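Local coordinates for protein phosphoserine aminotransferase (Bacillus alcalophilus, PDB 1W23) that catalyses the reversible, pyridoxal-phosphate-dependent conversion of 3-phosphohydroxypyruvate to phosphoserine, with glutamate as amino donor, in serine biosynthesis, at residues Phe5-Gly10 against Asn339-Asp344; Asn28-Gln33 against Tyr46-Glu51; Gln54-Glu59 against Trp253-Gly258; Ala171-Asp176 against Arg180-Asn185. All coordinates share one frame; numbering follows the deposited sequence. Where two conformers were deposited one is given.

Contact 1. Residues Phe5-Gly10 against Asn339-Asp344; sequences FNFNAG and NAVPID. With MG (magnesium ion), chain E.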
loop_
_atom_site.group_PDB
_atom_site.type_symbol
_atom_site.label_atom_id
_atom_site.label_comp_id
_atom_site.label_asym_id
_atom_site.label_seq_id
_atom_site.Cartn_x
_atom_site.Cartn_y
_atom_site.Cartn_z
ATOM N N PHE A 5 17.574 20.790 -3.226
ATOM C CA PHE A 5 17.351 20.726 -1.771
ATOM C C PHE A 5 15.921 20.234 -1.562
ATOM O O PHE A 5 14.962 20.922 -1.916
ATOM C CB PHE A 5 17.564 22.092 -1.132
ATOM C CG PHE A 5 18.888 22.716 -1.507
ATOM C CD1 PHE A 5 18.956 23.769 -2.409
ATOM C CD2 PHE A 5 20.059 22.230 -0.945
ATOM C CE1 PHE A 5 20.129 24.361 -2.779
ATOM C CE2 PHE A 5 21.266 22.827 -1.301
ATOM C CZ PHE A 5 21.273 23.869 -2.210
ATOM N N ASN A 6 15.766 19.051 -0.991
ATOM C CA ASN A 6 14.467 18.377 -0.916
ATOM C C ASN A 6 13.762 18.620 0.421
ATOM O O ASN A 6 14.008 17.923 1.414
ATOM C CB ASN A 6 14.627 16.891 -1.164
ATOM C CG ASN A 6 13.281 16.175 -1.240
ATOM O OD1 ASN A 6 12.247 16.813 -1.097
ATOM N ND2 ASN A 6 13.345 14.854 -1.437
ATOM N N PHE A 7 12.879 19.607 0.425
ATOM C CA PHE A 7 12.026 19.962 1.556
ATOM C C PHE A 7 10.592 19.475 1.369
ATOM O O PHE A 7 9.659 19.996 1.984
ATOM C CB PHE A 7 12.055 21.477 1.782
ATOM C CG PHE A 7 13.354 22.001 2.344
ATOM C CD1 PHE A 7 14.361 22.488 1.543
ATOM C CD2 PHE A 7 13.589 22.005 3.718
ATOM C CE1 PHE A 7 15.536 22.976 2.072
ATOM C CE2 PHE A 7 14.762 22.506 4.255
ATOM C CZ PHE A 7 15.743 22.981 3.426
ATOM N N ASN A 8 10.407 18.416 0.594
ATOM C CA ASN A 8 9.066 17.864 0.396
ATOM C C ASN A 8 8.436 17.400 1.706
ATOM O O ASN A 8 9.094 16.844 2.607
ATOM C CB ASN A 8 9.136 16.665 -0.582
ATOM C CG ASN A 8 9.099 17.088 -2.018
ATOM O OD1 ASN A 8 8.523 18.123 -2.363
ATOM N ND2 ASN A 8 9.679 16.278 -2.895
ATOM N N ALA A 9 7.111 17.618 1.792
ATOM C CA ALA A 9 6.337 17.386 3.008
ATOM C C ALA A 9 5.816 15.961 3.162
ATOM O O ALA A 9 5.277 15.660 4.211
ATOM C CB ALA A 9 5.165 18.373 3.072
ATOM N N GLY A 10 5.904 15.137 2.134
ATOM C CA GLY A 10 5.393 13.782 2.246
ATOM C C GLY A 10 4.873 13.283 0.920
ATOM O O GLY A 10 3.933 13.921 0.344
ATOM N N ASN A 339 13.741 13.634 9.510
ATOM C CA ASN A 339 15.039 13.072 9.931
ATOM C C ASN A 339 16.105 13.105 8.826
ATOM O O ASN A 339 17.253 13.452 9.114
ATOM C CB ASN A 339 14.844 11.611 10.296
ATOM C CG ASN A 339 14.159 11.343 11.626
ATOM O OD1 ASN A 339 13.910 12.247 12.417
ATOM N ND2 ASN A 339 13.864 10.066 11.893
ATOM N N ALA A 340 15.741 12.707 7.611
ATOM C CA ALA A 340 16.744 12.531 6.557
ATOM C C ALA A 340 17.110 13.798 5.805
ATOM O O ALA A 340 18.028 13.753 4.978
ATOM C CB ALA A 340 16.309 11.459 5.590
ATOM N N VAL A 341 16.457 14.911 6.050
ATOM C CA VAL A 341 16.857 16.142 5.378
ATOM C C VAL A 341 18.228 16.548 5.887
ATOM O O VAL A 341 18.410 16.707 7.107
ATOM C CB VAL A 341 15.797 17.249 5.570
ATOM C CG1 VAL A 341 16.290 18.565 5.014
ATOM C CG2 VAL A 341 14.459 16.841 4.959
ATOM N N PRO A 342 19.237 16.720 5.027
ATOM C CA PRO A 342 20.597 17.007 5.523
ATOM C C PRO A 342 20.716 18.413 6.057
ATOM O O PRO A 342 20.058 19.348 5.597
ATOM C CB PRO A 342 21.481 16.780 4.297
ATOM C CG PRO A 342 20.578 17.165 3.188
ATOM C CD PRO A 342 19.202 16.604 3.546
ATOM N N ILE A 343 21.642 18.584 7.007
ATOM C CA ILE A 343 21.832 19.911 7.594
ATOM C C ILE A 343 22.295 20.890 6.527
ATOM O O ILE A 343 21.898 22.094 6.610
ATOM C CB ILE A 343 22.733 19.870 8.824
ATOM C CG1 ILE A 343 22.648 21.197 9.599
ATOM C CG2 ILE A 343 24.187 19.591 8.509
ATOM C CD1 ILE A 343 23.131 21.026 11.003
ATOM N N ASP A 344 23.063 20.526 5.510
ATOM C CA ASP A 344 23.458 21.508 4.497
ATOM C C ASP A 344 22.273 22.031 3.680
ATOM O O ASP A 344 22.402 23.147 3.172
ATOM C CB ASP A 344 24.606 21.034 3.627
ATOM C CG ASP A 344 24.420 19.832 2.782
ATOM O OD1 ASP A 344 23.317 19.233 2.792
ATOM O OD2 ASP A 344 25.419 19.437 2.091
HETATM MG MG MG E . 25.995 17.628 1.289
HETATM O O HOH W 1 24.046 16.884 1.753
HETATM O O HOH W 2 25.396 18.152 -0.519
#
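Asn6 and Val341 bring the two backbones together, their CA atoms 7.1 Å apart, where the short N-terminal strand 5-6 passes the loop leading into helix 343-359. Val341 carries the contact, and its two methyls work separately. With CG1 anti to the backbone N (chi1 173°), CG2 is placed beside that nitrogen and reaches the carbonyl of Asn6, CG2 lying 3.7 Å from Asn6 O. CG1 goes instead to the ring of Phe7, which it meets obliquely, 4.3 Å from CE2. These are van der Waals touches over a small patch, with Phe7 and Val341 buried and Asn6 partly exposed. The polar side chain of Asn6 looks after its own strand end: OD1 accepts from Asn8 N at 3.0 Å with an N-H...O angle of 160°, an Asx turn that fixes the amide as the chain leaves the strand. At the far end of 339-344, Asp344 binds magnesium through OD2 at 2.1 Å, while its OD1 takes a hydrogen bond from water 1, itself a ligand of the ion. Pro342 occupies the N-cap position of helix 343-359. Asn8 ND2 is bonded to Glu38 O of the second subunit, so the strand end also faces the dimer partner. Strand 5-6 runs parallel to strand 321-322, and Phe5 and Phe7 both lie on Ala345 of helix 343-359.

Contact 2. Residues Asn28-Gln33 against Tyr46-Glu51; sequences NFNDTQ and YEEVHE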
loop_
_atom_site.group_PDB
_atom_site.type_symbol
_atom_site.label_atom_id
_atom_site.label_comp_id
_atom_site.label_asym_id
_atom_site.label_seq_id
_atom_site.Cartn_x
_atom_site.Cartn_y
_atom_site.Cartn_z
ATOM N N ASN A 28 18.991 -8.685 -7.199
ATOM C CA ASN A 28 19.479 -9.905 -6.555
ATOM C C ASN A 28 19.543 -9.687 -5.059
ATOM O O ASN A 28 20.610 -9.214 -4.566
ATOM C CB ASN A 28 20.819 -10.289 -7.155
ATOM C CG ASN A 28 21.471 -11.464 -6.432
ATOM O OD1 ASN A 28 20.799 -12.225 -5.727
ATOM N ND2 ASN A 28 22.791 -11.565 -6.550
ATOM N N PHE A 29 18.467 -9.937 -4.368
ATOM C CA PHE A 29 18.367 -9.746 -2.934
ATOM C C PHE A 29 18.777 -10.996 -2.175
ATOM O O PHE A 29 18.255 -12.085 -2.454
ATOM C CB PHE A 29 16.919 -9.378 -2.559
ATOM C CG PHE A 29 16.785 -9.176 -1.082
ATOM C CD1 PHE A 29 17.451 -8.100 -0.455
ATOM C CD2 PHE A 29 16.023 -10.026 -0.298
ATOM C CE1 PHE A 29 17.363 -7.940 0.906
ATOM C CE2 PHE A 29 15.939 -9.778 1.070
ATOM C CZ PHE A 29 16.607 -8.748 1.657
ATOM N N ASN A 30 19.692 -10.883 -1.225
ATOM C CA ASN A 30 20.079 -11.986 -0.340
ATOM C C ASN A 30 20.465 -13.237 -1.106
ATOM O O ASN A 30 20.136 -14.329 -0.730
ATOM C CB ASN A 30 18.970 -12.314 0.643
ATOM C CG ASN A 30 19.329 -13.183 1.822
ATOM O OD1 ASN A 30 18.535 -14.055 2.298
ATOM N ND2 ASN A 30 20.532 -12.990 2.295
ATOM N N ASP A 31 21.197 -13.034 -2.205
ATOM C CA ASP A 31 21.717 -14.099 -3.065
ATOM C C ASP A 31 20.629 -14.976 -3.673
ATOM O O ASP A 31 20.919 -16.095 -4.157
ATOM C CB ASP A 31 22.754 -14.993 -2.293
ATOM C CG ASP A 31 23.916 -14.160 -1.829
ATOM O OD1 ASP A 31 24.555 -13.551 -2.728
ATOM O OD2 ASP A 31 24.149 -14.114 -0.593
ATOM N N THR A 32 19.385 -14.503 -3.718
ATOM C CA THR A 32 18.300 -15.296 -4.300
ATOM C C THR A 32 18.198 -15.163 -5.814
ATOM O O THR A 32 17.438 -15.926 -6.460
ATOM C CB THR A 32 16.944 -14.905 -3.736
ATOM O OG1 THR A 32 16.599 -13.551 -4.162
ATOM C CG2 THR A 32 16.879 -15.029 -2.233
ATOM N N GLN A 33 18.876 -14.163 -6.398
ATOM C CA GLN A 33 18.754 -13.819 -7.824
ATOM C C GLN A 33 17.361 -13.314 -8.173
ATOM O O GLN A 33 17.017 -13.249 -9.349
ATOM C CB GLN A 33 19.184 -14.973 -8.745
ATOM C CG GLN A 33 20.609 -15.413 -8.494
ATOM C CD GLN A 33 21.644 -14.353 -8.851
ATOM O OE1 GLN A 33 21.468 -13.405 -9.645
ATOM N NE2 GLN A 33 22.802 -14.542 -8.238
ATOM N N TYR A 46 12.204 -12.793 2.816
ATOM C CA TYR A 46 11.259 -11.711 3.139
ATOM C C TYR A 46 10.934 -11.764 4.642
ATOM O O TYR A 46 10.853 -10.734 5.310
ATOM C CB TYR A 46 9.989 -11.668 2.217
ATOM C CG TYR A 46 9.182 -10.517 2.791
ATOM C CD1 TYR A 46 9.539 -9.205 2.500
ATOM C CD2 TYR A 46 8.072 -10.716 3.647
ATOM C CE1 TYR A 46 8.799 -8.136 3.035
ATOM C CE2 TYR A 46 7.371 -9.657 4.177
ATOM C CZ TYR A 46 7.745 -8.370 3.860
ATOM O OH TYR A 46 7.049 -7.282 4.387
ATOM N N GLU A 47 10.700 -12.965 5.219
ATOM C CA GLU A 47 10.365 -13.055 6.637
ATOM C C GLU A 47 11.430 -12.426 7.497
ATOM O O GLU A 47 11.134 -11.792 8.517
ATOM C CB GLU A 47 10.089 -14.520 7.035
ATOM C CG GLU A 47 8.715 -15.037 6.471
ATOM C CD GLU A 47 8.436 -16.505 6.722
ATOM O OE1 GLU A 47 7.262 -16.912 6.526
ATOM O OE2 GLU A 47 9.415 -17.236 7.106
ATOM N N GLU A 48 12.700 -12.589 7.122
ATOM C CA GLU A 48 13.777 -11.955 7.862
ATOM C C GLU A 48 13.674 -10.415 7.806
ATOM O O GLU A 48 13.909 -9.761 8.841
ATOM C CB GLU A 48 15.170 -12.356 7.312
ATOM C CG GLU A 48 15.607 -13.748 7.554
ATOM C CD GLU A 48 16.942 -14.090 6.856
ATOM O OE1 GLU A 48 17.539 -13.244 6.140
ATOM O OE2 GLU A 48 17.364 -15.282 7.060
ATOM N N VAL A 49 13.358 -9.845 6.654
ATOM C CA VAL A 49 13.190 -8.401 6.543
ATOM C C VAL A 49 12.018 -7.900 7.407
ATOM O O VAL A 49 12.151 -6.905 8.126
ATOM C CB VAL A 49 12.938 -8.041 5.066
ATOM C CG1 VAL A 49 12.497 -6.578 4.938
ATOM C CG2 VAL A 49 14.155 -8.311 4.199
ATOM N N HIS A 50 10.887 -8.593 7.344
ATOM C CA HIS A 50 9.683 -8.237 8.076
ATOM C C HIS A 50 9.997 -8.199 9.555
ATOM O O HIS A 50 9.648 -7.269 10.293
ATOM C CB HIS A 50 8.562 -9.184 7.666
ATOM C CG HIS A 50 7.118 -8.902 7.962
ATOM N ND1 HIS A 50 6.286 -8.126 7.184
ATOM C CD2 HIS A 50 6.338 -9.371 8.978
ATOM C CE1 HIS A 50 5.069 -8.106 7.705
ATOM N NE2 HIS A 50 5.066 -8.859 8.804
ATOM N N GLU A 51 10.624 -9.264 10.047
ATOM C CA GLU A 51 10.980 -9.390 11.451
ATOM C C GLU A 51 12.023 -8.340 11.878
ATOM O O GLU A 51 11.910 -7.758 12.965
ATOM C CB GLU A 51 11.511 -10.780 11.722
ATOM C CG GLU A 51 12.352 -11.014 12.951
ATOM C CD GLU A 51 12.673 -12.481 13.138
ATOM O OE1 GLU A 51 11.943 -13.108 13.926
ATOM O OE2 GLU A 51 13.622 -13.028 12.520
HETATM O O HOH W 3 18.744 -15.971 4.550
#
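Glu48 and Val49 of helix 44-61 face Asn30 and Phe29 of the preceding loop, and the nearest CA pair is Tyr46 and Asn30, 9.5 Å apart. The CB of Tyr46 leaves the helix away from the loop; farther out, its OH accepts from His50 ND1 at 3.0 Å, in the plane of the imidazole. Glu48 comes next. Extended beyond CG, it crosses the Asn30 side chain at about a right angle without bonding to it directly: water 3 joins them, giving one hydrogen bond to Glu48 OE2 at 2.9 Å and another to Asn30 OD1. That same OD1 is also hydrogen-bonded to Ser45 OG. The loop contains a type I' beta turn from Phe29 to Thr32, in which Phe29 O accepts from both Thr32 N and Thr32 OG1. Val49 supplies the apolar part of the contact. Its CG2, set beside the backbone N while CG1 stands anti to it (chi1 169°), reaches the far end of the Phe29 ring, 3.6 Å from CZ, at an oblique approach. Tyr245 of helix 241-256 meets the Phe29 ring steeply, and His50 NE2 is bonded to Asp233 O.

Contact 3. Residues Gln54-Glu59 against Trp253-Gly258; sequences QNLLRE and WIKDLG. With MG (magnesium ion), chain D.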
loop_
_atom_site.group_PDB
_atom_site.type_symbol
_atom_site.label_atom_id
_atom_site.label_comp_id
_atom_site.label_asym_id
_atom_site.label_seq_id
_atom_site.Cartn_x
_atom_site.Cartn_y
_atom_site.Cartn_z
ATOM N N GLN A 54 10.447 -4.898 12.409
ATOM C CA GLN A 54 9.828 -4.848 13.741
ATOM C C GLN A 54 10.866 -4.722 14.836
ATOM O O GLN A 54 10.704 -3.894 15.757
ATOM C CB GLN A 54 8.930 -6.077 13.942
ATOM C CG GLN A 54 7.765 -6.151 12.983
ATOM C CD GLN A 54 6.793 -7.280 13.220
ATOM O OE1 GLN A 54 6.384 -8.055 12.342
ATOM N NE2 GLN A 54 6.328 -7.489 14.449
ATOM N N ASN A 55 11.899 -5.567 14.795
ATOM C CA ASN A 55 12.888 -5.568 15.886
ATOM C C ASN A 55 13.645 -4.241 15.961
ATOM O O ASN A 55 13.954 -3.781 17.068
ATOM C CB ASN A 55 13.830 -6.758 15.695
ATOM C CG ASN A 55 13.092 -8.068 16.017
ATOM O OD1 ASN A 55 12.021 -8.119 16.604
ATOM N ND2 ASN A 55 13.714 -9.165 15.600
ATOM N N LEU A 56 13.928 -3.626 14.825
ATOM C CA LEU A 56 14.603 -2.332 14.812
ATOM C C LEU A 56 13.690 -1.283 15.413
ATOM O O LEU A 56 14.126 -0.451 16.219
ATOM C CB LEU A 56 15.010 -1.962 13.391
ATOM C CG LEU A 56 16.211 -2.698 12.830
ATOM C CD1 LEU A 56 16.351 -2.554 11.319
ATOM C CD2 LEU A 56 17.469 -2.173 13.517
ATOM N N LEU A 57 12.396 -1.258 15.032
ATOM C CA LEU A 57 11.503 -0.288 15.649
ATOM C C LEU A 57 11.403 -0.451 17.173
ATOM O O LEU A 57 11.419 0.503 17.938
ATOM C CB LEU A 57 10.079 -0.434 15.057
ATOM C CG LEU A 57 9.820 0.355 13.797
ATOM C CD1 LEU A 57 8.648 -0.168 12.970
ATOM C CD2 LEU A 57 9.566 1.820 14.154
ATOM N N ARG A 58 11.347 -1.731 17.574
ATOM C CA ARG A 58 11.243 -2.055 18.987
ATOM C C ARG A 58 12.423 -1.565 19.773
ATOM O O ARG A 58 12.290 -0.986 20.839
ATOM C CB ARG A 58 11.097 -3.552 19.110
ATOM C CG ARG A 58 10.919 -4.053 20.492
ATOM C CD ARG A 58 10.442 -5.521 20.549
ATOM N NE ARG A 58 9.170 -5.769 19.814
ATOM C CZ ARG A 58 7.982 -5.497 20.376
ATOM N NH1 ARG A 58 7.747 -5.033 21.594
ATOM N NH2 ARG A 58 6.854 -5.738 19.676
ATOM N N GLU A 59 13.626 -1.804 19.228
ATOM C CA GLU A 59 14.863 -1.347 19.877
ATOM C C GLU A 59 14.911 0.181 19.881
ATOM O O GLU A 59 15.269 0.801 20.902
ATOM C CB GLU A 59 16.102 -1.920 19.132
ATOM C CG GLU A 59 17.440 -1.471 19.604
ATOM C CD GLU A 59 18.622 -2.001 18.792
ATOM O OE1 GLU A 59 18.419 -2.700 17.763
ATOM O OE2 GLU A 59 19.707 -1.577 19.210
ATOM N N TRP A 253 19.603 2.755 9.175
ATOM C CA TRP A 253 20.344 4.031 9.138
ATOM C C TRP A 253 20.111 4.821 10.412
ATOM O O TRP A 253 21.081 5.359 10.996
ATOM C CB TRP A 253 19.920 4.809 7.878
ATOM C CG TRP A 253 20.411 6.200 7.870
ATOM C CD1 TRP A 253 21.645 6.636 7.488
ATOM C CD2 TRP A 253 19.675 7.368 8.260
ATOM N NE1 TRP A 253 21.740 8.004 7.615
ATOM C CE2 TRP A 253 20.531 8.483 8.088
ATOM C CE3 TRP A 253 18.389 7.634 8.723
ATOM C CZ2 TRP A 253 20.155 9.796 8.363
ATOM C CZ3 TRP A 253 18.005 8.924 9.002
ATOM C CH2 TRP A 253 18.884 9.986 8.821
ATOM N N ILE A 254 18.885 4.930 10.916
ATOM C CA ILE A 254 18.651 5.622 12.166
ATOM C C ILE A 254 19.507 5.023 13.267
ATOM O O ILE A 254 20.115 5.726 14.073
ATOM C CB ILE A 254 17.153 5.662 12.543
ATOM C CG1 ILE A 254 16.312 6.388 11.476
ATOM C CG2 ILE A 254 16.962 6.314 13.903
ATOM C CD1 ILE A 254 14.806 6.318 11.729
ATOM N N LYS A 255 19.489 3.683 13.355
ATOM C CA LYS A 255 20.277 2.999 14.376
ATOM C C LYS A 255 21.752 3.305 14.197
ATOM O O LYS A 255 22.450 3.588 15.199
ATOM C CB LYS A 255 19.998 1.470 14.291
ATOM C CG LYS A 255 20.862 0.684 15.292
ATOM C CD LYS A 255 20.463 -0.767 15.384
ATOM C CE LYS A 255 21.389 -1.566 16.267
ATOM N NZ LYS A 255 20.888 -2.968 16.421
ATOM N N ASP A 256 22.279 3.232 12.982
ATOM C CA ASP A 256 23.713 3.443 12.731
ATOM C C ASP A 256 24.149 4.813 13.198
ATOM O O ASP A 256 25.274 4.972 13.670
ATOM C CB ASP A 256 23.975 3.268 11.237
ATOM C CG ASP A 256 23.928 1.810 10.750
ATOM O OD1 ASP A 256 23.869 0.904 11.595
ATOM O OD2 ASP A 256 23.931 1.650 9.513
ATOM N N LEU A 257 23.289 5.835 13.079
ATOM C CA LEU A 257 23.646 7.205 13.425
ATOM C C LEU A 257 23.478 7.493 14.908
ATOM O O LEU A 257 23.781 8.608 15.350
ATOM C CB LEU A 257 22.896 8.174 12.493
ATOM C CG LEU A 257 23.675 8.392 11.171
ATOM C CD1 LEU A 257 23.826 7.165 10.279
ATOM C CD2 LEU A 257 22.989 9.525 10.439
ATOM N N GLY A 258 23.013 6.504 15.707
ATOM C CA GLY A 258 22.920 6.663 17.143
ATOM C C GLY A 258 21.501 6.652 17.695
ATOM O O GLY A 258 21.283 6.995 18.852
HETATM MG MG MG D . 23.764 -1.067 11.510
HETATM O O HOH W 4 23.539 -0.933 9.523
HETATM O O HOH W 5 24.089 -1.097 13.581
HETATM O O HOH W 6 23.476 -3.099 11.477
HETATM O O HOH W 7 21.700 -0.776 11.777
#
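The flat carboxylate of Glu59 receives the ammonium group of Lys255: OE1 takes it on its syn lone pair, with NZ 2.8 Å away, and the same nitrogen lies 3.3 Å from Glu59 OE2. This salt bridge ties helix 44-61 to the last turn of helix 241-256, which closes with a Schellman motif at Gly258. Both side chains are extended beyond CG and cross at about a right angle, near the protein surface. Lys255 CG is anti to the backbone N (chi1 177°), which sends the chain across to helix 44-61. On the way its CD passes Leu56 CD2 at 3.8 Å, so the aliphatic stem rests on a buried leucine. Shortening Lys255 to an alanine would probably leave the Glu59 carboxylate without its positive mate and strip Leu56 CD2 of its cover from the lysine stem. Next in the chain, Asp256 is turned to a magnesium ion, bound by OD1 at 2.0 Å; its other oxygen, OD2, accepts from water 4, a ligand of the same metal, at 2.6 Å.

Contact 4. Residues Ala171-Asp176 against Arg180-Asn185; sequences ADMSSD and RPLKVN. With PLP (pyridoxal-5'-phosphate), chain J.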
loop_
_atom_site.group_PDB
_atom_site.type_symbol
_atom_site.label_atom_id
_atom_site.label_comp_id
_atom_site.label_asym_id
_atom_site.label_seq_id
_atom_site.Cartn_x
_atom_site.Cartn_y
_atom_site.Cartn_z
ATOM N N ALA A 171 -2.364 8.319 19.309
ATOM C CA ALA A 171 -1.726 9.442 18.610
ATOM C C ALA A 171 -1.415 9.133 17.152
ATOM O O ALA A 171 -0.812 8.100 16.816
ATOM C CB ALA A 171 -0.402 9.790 19.311
ATOM N N ASP A 172 -1.774 10.088 16.311
ATOM C CA ASP A 172 -1.337 10.174 14.921
ATOM C C ASP A 172 0.023 10.874 14.953
ATOM O O ASP A 172 0.131 12.096 15.109
ATOM C CB ASP A 172 -2.323 11.005 14.095
ATOM C CG ASP A 172 -1.895 11.244 12.662
ATOM O OD1 ASP A 172 -0.789 10.765 12.251
ATOM O OD2 ASP A 172 -2.672 11.917 11.955
ATOM N N MET A 173 1.076 10.055 14.835
ATOM C CA MET A 173 2.469 10.513 14.855
ATOM C C MET A 173 3.076 10.499 13.462
ATOM O O MET A 173 4.317 10.423 13.319
ATOM C CB MET A 173 3.348 9.707 15.827
ATOM C CG MET A 173 2.776 9.776 17.284
ATOM S SD MET A 173 4.008 9.113 18.418
ATOM C CE MET A 173 3.246 9.491 20.005
ATOM N N SER A 174 2.266 10.577 12.420
ATOM C CA SER A 174 2.764 10.492 11.057
ATOM C C SER A 174 3.970 11.365 10.789
ATOM O O SER A 174 4.931 10.895 10.160
ATOM C CB SER A 174 1.684 10.874 10.072
ATOM O OG SER A 174 0.607 9.943 10.050
ATOM N N SER A 175 3.970 12.634 11.230
ATOM C CA SER A 175 5.023 13.541 10.820
ATOM C C SER A 175 6.109 13.768 11.866
ATOM O O SER A 175 7.022 14.567 11.607
ATOM C CB SER A 175 4.432 14.824 10.264
ATOM O OG SER A 175 3.540 15.409 11.201
ATOM N N ASP A 176 6.126 13.028 12.983
ATOM C CA ASP A 176 7.261 13.098 13.898
ATOM C C ASP A 176 7.637 11.781 14.546
ATOM O O ASP A 176 8.558 11.774 15.386
ATOM C CB ASP A 176 7.103 14.180 14.974
ATOM C CG ASP A 176 6.098 13.854 16.077
ATOM O OD1 ASP A 176 5.404 12.807 15.928
ATOM O OD2 ASP A 176 6.023 14.657 17.042
ATOM N N ARG A 180 12.742 11.512 17.824
ATOM C CA ARG A 180 13.144 11.755 19.210
ATOM C C ARG A 180 12.748 10.557 20.028
ATOM O O ARG A 180 11.904 9.763 19.613
ATOM C CB ARG A 180 12.497 13.045 19.747
ATOM C CG ARG A 180 10.984 13.077 19.576
ATOM C CD ARG A 180 10.419 14.449 19.931
ATOM N NE ARG A 180 8.961 14.407 19.679
ATOM C CZ ARG A 180 8.108 15.336 20.123
ATOM N NH1 ARG A 180 8.517 16.423 20.800
ATOM N NH2 ARG A 180 6.785 15.180 19.898
ATOM N N PRO A 181 13.287 10.430 21.246
ATOM C CA PRO A 181 12.801 9.352 22.125
ATOM C C PRO A 181 11.329 9.520 22.463
ATOM O O PRO A 181 10.811 10.635 22.497
ATOM C CB PRO A 181 13.704 9.481 23.372
ATOM C CG PRO A 181 14.948 10.155 22.850
ATOM C CD PRO A 181 14.376 11.186 21.860
ATOM N N LEU A 182 10.692 8.400 22.771
ATOM C CA LEU A 182 9.283 8.344 23.112
ATOM C C LEU A 182 9.060 7.358 24.240
ATOM O O LEU A 182 9.580 6.266 24.133
ATOM C CB LEU A 182 8.578 7.916 21.826
ATOM C CG LEU A 182 7.079 7.824 21.789
ATOM C CD1 LEU A 182 6.399 9.124 22.099
ATOM C CD2 LEU A 182 6.600 7.355 20.395
ATOM N N LYS A 183 8.203 7.673 25.174
ATOM C CA LYS A 183 7.702 6.771 26.218
ATOM C C LYS A 183 6.426 6.113 25.685
ATOM O O LYS A 183 5.325 6.665 25.858
ATOM C CB LYS A 183 7.380 7.527 27.500
ATOM C CG LYS A 183 6.803 6.761 28.681
ATOM C CD LYS A 183 6.804 7.549 30.020
ATOM C CE LYS A 183 5.648 7.333 30.975
ATOM N NZ LYS A 183 5.266 8.545 31.756
ATOM N N VAL A 184 6.605 4.978 24.997
ATOM C CA VAL A 184 5.493 4.307 24.312
ATOM C C VAL A 184 4.396 3.920 25.299
ATOM O O VAL A 184 3.223 3.925 24.926
ATOM C CB VAL A 184 6.058 3.153 23.491
ATOM C CG1 VAL A 184 4.979 2.234 22.983
ATOM C CG2 VAL A 184 6.908 3.670 22.340
ATOM N N ASN A 185 4.793 3.576 26.556
ATOM C CA ASN A 185 3.763 3.137 27.488
ATOM C C ASN A 185 2.789 4.226 27.894
ATOM O O ASN A 185 1.810 3.911 28.592
ATOM C CB ASN A 185 4.427 2.426 28.644
ATOM C CG ASN A 185 5.137 3.297 29.582
ATOM O OD1 ASN A 185 5.061 4.513 29.560
ATOM N ND2 ASN A 185 5.822 2.527 30.425
HETATM N N1 PLP J . -1.772 12.625 9.536
HETATM C C2 PLP J . -0.685 13.479 9.457
HETATM C C2A PLP J . -0.242 14.112 10.723
HETATM C C3 PLP J . -0.064 13.692 8.236
HETATM O O3 PLP J . 0.983 14.483 8.167
HETATM C C4 PLP J . -0.569 13.041 7.052
HETATM C C4A PLP J . 0.153 13.228 5.765
HETATM C C5 PLP J . -1.666 12.173 7.182
HETATM C C6 PLP J . -2.256 12.008 8.424
HETATM C C5A PLP J . -2.284 11.470 6.009
HETATM O O4P PLP J . -1.455 10.297 5.673
HETATM P P PLP J . -1.856 9.391 4.375
HETATM O O1P PLP J . -1.755 10.287 3.180
HETATM O O2P PLP J . -3.275 8.894 4.606
HETATM O O3P PLP J . -0.825 8.276 4.466
#
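Met173 and Leu182 meet tip to tip in the connection that follows strand 169-172 of the central mixed sheet, part of the fold type I architecture of these pyridoxal-phosphate enzymes. This is the compact part: Met173 SD lies 3.7 Å from Leu182 CD2, and Met173 CE is near both leucine methyls, 3.8 Å from Leu182 CD1. The other half is more open. Arg180, partly exposed, reaches out through an extended chain to put NH2 3.0 Å from Asp176 OD2, a salt bridge between obliquely set groups whose planes stand 52° apart. Asp176 is buried, and Ser149 OG and Gln157 NE2 bond to OD1 and OD2 respectively. At the strand end Asp172 forms an Asx turn, OD1 accepting from both Ser174 N and Ser174 OG, while OD2 lies 2.7 Å from N1 of pyridoxal phosphate. Replacing Asp172 by a leucine would probably leave the pyridine nitrogen without its carboxylate partner and the Ser174 hydroxyl without its main acceptor. Ser174 itself touches the cofactor ring, CB 3.6 Å from C2.

How the contacts relate
Contact 4 lies at the cofactor; the others are at increasing distance from it, contact 3 about 15 Å, contact 1 about 20 Å and contact 2 about 29 Å between centres. The nearest atoms of contacts 1 and 4 are about 6 Å apart, and the side chain of Val341 is about 9 Å from that of Lys196, the cofactor-attachment lysine, which is not linked here. Contacts 1 and 3 touch directly: Asn339 O packs on Trp253 CH2 at 3.8 Å. Contact 3 shares helix 44-61 with contact 2, whose centre is 18 Å from its own. Contacts 1 and 2 both reach the second subunit, which also lends Asn237 and Thr238 to the cofactor.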